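Local atomic coordinates of polyketide biosynthesis 3-hydroxy-3-methylglutaryl-ACP synthase PksG (Bacillus subtilis, PDB entry 4YXT), a protein that catalyses the aldol condensation of an acetyl group carried on AcpK with a beta-ketothioester polyketide intermediate during biosynthesis of the antibiotic bacillaene. Residues A[292-297]-A[357-362]; A[10-15]-A[47-52]. The protein carries 1 engineered substitution. All coordinates share one frame; numbering follows the deposited sequence.

Interaction 1 of 2, residues A[292-297]-A[357-362]; sequences QRVGNI and DRRYQL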
loop_
_atom_site.group_PDB
_atom_site.type_symbol
_atom_site.label_atom_id
_atom_site.label_comp_id
_atom_site.label_asym_id
_atom_site.label_seq_id
_atom_site.Cartn_x
_atom_site.Cartn_y
_atom_site.Cartn_z
ATOM N N GLN A 292 23.155 -10.739 8.244
ATOM C CA GLN A 292 24.152 -10.381 9.224
ATOM C C GLN A 292 25.028 -9.207 8.845
ATOM O O GLN A 292 25.747 -8.722 9.695
ATOM C CB GLN A 292 25.132 -11.521 9.414
ATOM C CG GLN A 292 24.540 -12.769 10.022
ATOM C CD GLN A 292 25.643 -13.720 10.390
ATOM O OE1 GLN A 292 26.305 -13.531 11.411
ATOM N NE2 GLN A 292 25.894 -14.704 9.534
ATOM N N ARG A 293 25.024 -8.795 7.584
ATOM C CA ARG A 293 25.901 -7.735 7.137
ATOM C C ARG A 293 25.177 -6.436 6.865
ATOM O O ARG A 293 25.796 -5.354 6.805
ATOM C CB ARG A 293 26.692 -8.206 5.925
ATOM C CG ARG A 293 27.522 -9.457 6.160
ATOM C CD ARG A 293 28.324 -9.886 4.909
ATOM N NE ARG A 293 29.240 -8.812 4.579
ATOM C CZ ARG A 293 29.977 -8.730 3.500
ATOM N NH1 ARG A 293 29.912 -9.645 2.546
ATOM N NH2 ARG A 293 30.739 -7.661 3.364
ATOM N N VAL A 294 23.852 -6.525 6.783
ATOM C CA VAL A 294 23.014 -5.328 6.575
ATOM C C VAL A 294 22.178 -4.855 7.781
ATOM O O VAL A 294 21.955 -3.654 8.010
ATOM C CB VAL A 294 22.111 -5.585 5.344
ATOM C CG1 VAL A 294 21.506 -4.289 4.851
ATOM C CG2 VAL A 294 22.967 -6.143 4.217
ATOM N N GLY A 295 21.728 -5.801 8.577
ATOM C CA GLY A 295 20.838 -5.471 9.676
ATOM C C GLY A 295 19.402 -5.841 9.355
ATOM O O GLY A 295 19.147 -6.504 8.384
ATOM N N ASN A 296 18.500 -5.478 10.247
ATOM C CA ASN A 296 17.088 -5.597 10.036
ATOM C C ASN A 296 16.668 -4.515 9.046
ATOM O O ASN A 296 16.720 -3.308 9.333
ATOM C CB ASN A 296 16.301 -5.405 11.350
ATOM C CG ASN A 296 14.790 -5.380 11.130
ATOM O OD1 ASN A 296 14.250 -5.943 10.162
ATOM N ND2 ASN A 296 14.103 -4.696 12.026
ATOM N N ILE A 297 16.220 -4.964 7.893
ATOM C CA ILE A 297 15.831 -4.077 6.804
ATOM C C ILE A 297 14.319 -4.049 6.674
ATOM O O ILE A 297 13.787 -3.632 5.654
ATOM C CB ILE A 297 16.521 -4.591 5.502
ATOM C CG1 ILE A 297 18.002 -4.358 5.626
ATOM C CG2 ILE A 297 16.081 -3.873 4.267
ATOM C CD1 ILE A 297 18.319 -3.035 6.212
ATOM N N ASP A 357 30.855 -6.174 0.134
ATOM C CA ASP A 357 32.286 -5.944 0.417
ATOM C C ASP A 357 32.791 -4.502 0.123
ATOM O O ASP A 357 33.792 -4.112 0.702
ATOM C CB ASP A 357 33.189 -6.916 -0.341
ATOM C CG ASP A 357 32.872 -8.362 -0.073
ATOM O OD1 ASP A 357 32.357 -8.702 1.027
ATOM O OD2 ASP A 357 33.127 -9.166 -0.989
ATOM N N ARG A 358 32.135 -3.718 -0.755
ATOM C CA ARG A 358 32.695 -2.398 -1.144
ATOM C C ARG A 358 32.136 -1.227 -0.418
ATOM O O ARG A 358 32.409 -0.092 -0.803
ATOM C CB ARG A 358 32.579 -2.115 -2.646
ATOM C CG ARG A 358 32.495 -3.363 -3.505
ATOM C CD ARG A 358 33.412 -3.344 -4.722
ATOM N NE ARG A 358 33.965 -4.676 -4.983
ATOM C CZ ARG A 358 34.635 -5.025 -6.081
ATOM N NH1 ARG A 358 34.841 -4.159 -7.066
ATOM N NH2 ARG A 358 35.103 -6.261 -6.205
ATOM N N ARG A 359 31.365 -1.443 0.640
ATOM C CA ARG A 359 30.804 -0.303 1.350
ATOM C C ARG A 359 31.851 0.315 2.232
ATOM O O ARG A 359 32.800 -0.362 2.658
ATOM C CB ARG A 359 29.590 -0.714 2.208
ATOM C CG ARG A 359 28.456 -1.345 1.433
ATOM C CD ARG A 359 27.427 -1.964 2.364
ATOM N NE ARG A 359 27.993 -3.128 3.071
ATOM C CZ ARG A 359 27.403 -3.789 4.065
ATOM N NH1 ARG A 359 26.167 -3.430 4.470
ATOM N NH2 ARG A 359 28.041 -4.833 4.654
ATOM N N TYR A 360 31.652 1.596 2.528
ATOM C CA TYR A 360 32.559 2.365 3.358
ATOM C C TYR A 360 32.286 2.157 4.820
ATOM O O TYR A 360 31.153 2.343 5.287
ATOM C CB TYR A 360 32.361 3.835 3.052
ATOM C CG TYR A 360 33.292 4.790 3.753
ATOM C CD1 TYR A 360 34.486 5.180 3.161
ATOM C CD2 TYR A 360 32.948 5.358 4.958
ATOM C CE1 TYR A 360 35.324 6.087 3.776
ATOM C CE2 TYR A 360 33.768 6.264 5.578
ATOM C CZ TYR A 360 34.964 6.623 4.991
ATOM O OH TYR A 360 35.788 7.540 5.622
ATOM N N GLN A 361 33.342 1.835 5.562
ATOM C CA GLN A 361 33.232 1.621 7.000
ATOM C C GLN A 361 33.268 2.915 7.830
ATOM O O GLN A 361 34.230 3.658 7.774
ATOM C CB GLN A 361 34.357 0.718 7.477
ATOM C CG GLN A 361 34.346 0.574 8.989
ATOM C CD GLN A 361 35.004 -0.691 9.471
ATOM O OE1 GLN A 361 35.553 -1.456 8.691
ATOM N NE2 GLN A 361 34.947 -0.919 10.761
ATOM N N LEU A 362 32.238 3.150 8.632
ATOM C CA LEU A 362 32.203 4.303 9.493
ATOM C C LEU A 362 33.034 4.099 10.766
ATOM O O LEU A 362 33.092 3.009 11.317
ATOM C CB LEU A 362 30.763 4.624 9.894
ATOM C CG LEU A 362 29.774 4.984 8.801
ATOM C CD1 LEU A 362 28.402 5.090 9.440
ATOM C CD2 LEU A 362 30.120 6.289 8.077
HETATM O O HOH W 1 30.739 -5.411 4.457
#
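Arg-293 and Asp-357 form a salt bridge at the C-terminal ends of two helices, 291-294 and 352-357, in the C-terminal half of this thiolase-fold enzyme. The guanidinium comes end-on, NH1 and NH2 both on the single oxygen OD1 of Asp-357; NH2 to OD1 is 3.0 Å. The two flat groups are tilted only 23° from each other. NH2 takes the anti lone pair of OD1, whereas NH1 arrives on the syn side and somewhat out of the carboxylate plane.

Arg-359 donates two hydrogen bonds, from NH1 (3.0 Å) and NH2 (3.2 Å), to the carbonyl O of Arg-293, in the plane of its own guanidinium but from above one face of the carbonyl. Both N-H groups thus serve one backbone oxygen in the last turn of the helix, two residues before Gly-295, where the chain leaves the helix with positive phi. A bend at chi3 (-68°) turns the Arg-359 guanidinium toward this oxygen, and NE is held by the carbonyl of Leu-356, while NH1 also bonds the carbonyl of Gly-13.

The two guanidinium groups are turned 73° against each other, with Arg-293 NH2 and Arg-359 NH2 4.1 Å apart. Their like charges are probably offset by Glu-41, whose OE1 forms salt bridges with both arginines, and by Asp-357 on the outer side. A water lies between the two NH2 groups and accepts from Arg-359 NH2; its very short approach to Arg-293 NH2 makes that side doubtful in detail.

Packing is slight beyond this polar network. Arg-293 CB lies 3.8 Å from Arg-359 NH2, and Leu-356 touches the side chains of Arg-293 and Val-294. At the buried end, one methyl of Val-294, CG2, approaches Arg-359 NH1 to 4.2 Å.

Interaction 2 of 2, residues A[10-15]-A[47-52]; sequences NVFGGT and PYEDPV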
loop_
_atom_site.group_PDB
_atom_site.type_symbol
_atom_site.label_atom_id
_atom_site.label_comp_id
_atom_site.label_asym_id
_atom_site.label_seq_id
_atom_site.Cartn_x
_atom_site.Cartn_y
_atom_site.Cartn_z
ATOM N N ASN A 10 17.747 -8.084 -6.652
ATOM C CA ASN A 10 18.979 -7.433 -6.293
ATOM C C ASN A 10 18.879 -6.636 -5.012
ATOM O O ASN A 10 17.865 -6.056 -4.711
ATOM C CB ASN A 10 19.474 -6.510 -7.396
ATOM C CG ASN A 10 20.875 -5.978 -7.096
ATOM O OD1 ASN A 10 21.716 -6.721 -6.626
ATOM N ND2 ASN A 10 21.089 -4.731 -7.261
ATOM N N VAL A 11 19.979 -6.575 -4.287
ATOM C CA VAL A 11 20.001 -6.038 -2.943
ATOM C C VAL A 11 20.852 -4.832 -3.045
ATOM O O VAL A 11 21.830 -4.927 -3.732
ATOM C CB VAL A 11 20.717 -7.027 -1.964
ATOM C CG1 VAL A 11 20.976 -6.418 -0.589
ATOM C CG2 VAL A 11 19.905 -8.286 -1.816
ATOM N N PHE A 12 20.430 -3.727 -2.412
ATOM C CA PHE A 12 21.282 -2.591 -2.036
ATOM C C PHE A 12 21.294 -2.449 -0.516
ATOM O O PHE A 12 20.279 -2.035 0.101
ATOM C CB PHE A 12 20.775 -1.266 -2.578
ATOM C CG PHE A 12 21.761 -0.135 -2.407
ATOM C CD1 PHE A 12 22.892 -0.073 -3.205
ATOM C CD2 PHE A 12 21.574 0.852 -1.450
ATOM C CE1 PHE A 12 23.828 0.954 -3.069
ATOM C CE2 PHE A 12 22.502 1.882 -1.318
ATOM C CZ PHE A 12 23.634 1.925 -2.128
ATOM N N GLY A 13 22.440 -2.791 0.078
ATOM C CA GLY A 13 22.665 -2.681 1.524
ATOM C C GLY A 13 23.558 -1.533 1.939
ATOM O O GLY A 13 24.370 -1.672 2.837
ATOM N N GLY A 14 23.383 -0.391 1.298
ATOM C CA GLY A 14 23.949 0.857 1.772
ATOM C C GLY A 14 25.270 1.130 1.083
ATOM O O GLY A 14 25.866 0.252 0.460
ATOM N N THR A 15 25.717 2.363 1.216
ATOM C CA THR A 15 27.006 2.778 0.719
ATOM C C THR A 15 27.976 2.849 1.919
ATOM O O THR A 15 29.172 3.038 1.745
ATOM C CB THR A 15 26.877 4.156 0.062
ATOM O OG1 THR A 15 26.315 5.040 1.005
ATOM C CG2 THR A 15 25.927 4.148 -1.061
ATOM N N PRO A 47 22.773 11.074 5.071
ATOM C CA PRO A 47 21.862 12.189 4.850
ATOM C C PRO A 47 21.417 12.374 3.402
ATOM O O PRO A 47 20.323 12.892 3.158
ATOM C CB PRO A 47 22.706 13.389 5.303
ATOM C CG PRO A 47 23.489 12.833 6.431
ATOM C CD PRO A 47 23.880 11.467 5.964
ATOM N N TYR A 48 22.243 11.971 2.444
ATOM C CA TYR A 48 21.886 12.129 1.047
ATOM C C TYR A 48 21.397 10.802 0.439
ATOM O O TYR A 48 21.470 10.581 -0.755
ATOM C CB TYR A 48 23.045 12.739 0.249
ATOM C CG TYR A 48 24.389 12.202 0.598
ATOM C CD1 TYR A 48 25.265 12.907 1.437
ATOM C CD2 TYR A 48 24.792 10.967 0.117
ATOM C CE1 TYR A 48 26.519 12.381 1.746
ATOM C CE2 TYR A 48 26.023 10.444 0.419
ATOM C CZ TYR A 48 26.882 11.146 1.223
ATOM O OH TYR A 48 28.101 10.566 1.479
ATOM N N GLU A 49 20.944 9.897 1.289
ATOM C CA GLU A 49 20.254 8.722 0.810
ATOM C C GLU A 49 18.884 8.818 1.421
ATOM O O GLU A 49 18.688 9.496 2.433
ATOM C CB GLU A 49 20.953 7.483 1.236
ATOM C CG GLU A 49 22.340 7.356 0.657
ATOM C CD GLU A 49 23.032 6.161 1.225
ATOM O OE1 GLU A 49 23.350 6.166 2.441
ATOM O OE2 GLU A 49 23.186 5.198 0.459
ATOM N N ASP A 50 17.941 8.191 0.742
ATOM C CA ASP A 50 16.597 8.067 1.224
ATOM C C ASP A 50 16.031 6.765 0.660
ATOM O O ASP A 50 16.747 6.010 0.033
ATOM C CB ASP A 50 15.795 9.314 0.872
ATOM C CG ASP A 50 15.395 9.380 -0.567
ATOM O OD1 ASP A 50 15.689 8.453 -1.350
ATOM O OD2 ASP A 50 14.698 10.361 -0.871
ATOM N N PRO A 51 14.768 6.453 0.950
ATOM C CA PRO A 51 14.253 5.202 0.322
ATOM C C PRO A 51 14.167 5.142 -1.191
ATOM O O PRO A 51 14.086 4.036 -1.756
ATOM C CB PRO A 51 12.862 5.078 0.920
ATOM C CG PRO A 51 12.991 5.794 2.232
ATOM C CD PRO A 51 13.891 6.951 2.014
ATOM N N VAL A 52 14.048 6.279 -1.847
ATOM C CA VAL A 52 14.134 6.325 -3.320
ATOM C C VAL A 52 15.545 5.933 -3.801
ATOM O O VAL A 52 15.721 5.037 -4.627
ATOM C CB VAL A 52 13.805 7.731 -3.848
ATOM C CG1 VAL A 52 13.925 7.740 -5.362
ATOM C CG2 VAL A 52 12.397 8.142 -3.362
#
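Thr-15 OG1 donates a weak hydrogen bond of 3.2 Å to OE2 of Glu-49, the two side chains reaching for each other from opposite directions. The same carboxylate oxygen meets the methyl of Thr-15, CG2, at 3.3 Å, and lies in the ring plane of Phe-12 at its edge, 3.8 Å from CE2. Ring and carboxylate planes stand nearly perpendicular, 86° apart. Glu-49 gets there with its chain extended beyond CG (chi2 175°), while its other oxygen, OE1, accepts from the backbone N of Leu-46 and ties the carboxylate to its own loop.

The backbone N of Gly-14 lies 3.4 Å above one face of the Phe-12 ring, toward the rim, and the ring also meets His-355 and, edge-to-face, Phe-54. The buried contact thus joins the end of strand 5-12, in the middle of the nine-stranded mixed sheet, to the loop entering helix 51-64, whose N-cap is Asp-50 and whose Asn-57 and Ala-58 also pack on Phe-12.

Interactions 1 and 2 lie about 11 Å apart between centres and meet through Arg-359 and the residue after it. Tyr-360 probably bonds through its N to Thr-15 O, 3.0 Å away, bringing strand 360-361 alongside the turn that follows strand 5-12. Segment 10-15, in the N-terminal family region, is therefore tied to the C-terminal one. Interaction 1 is only partly buried, its outer side carried by the exposed Asp-357, and relies on two-nitrogen guanidinium grips and a water. Interaction 2 is wholly buried and smaller, with one weak hydrogen bond at an aromatic edge.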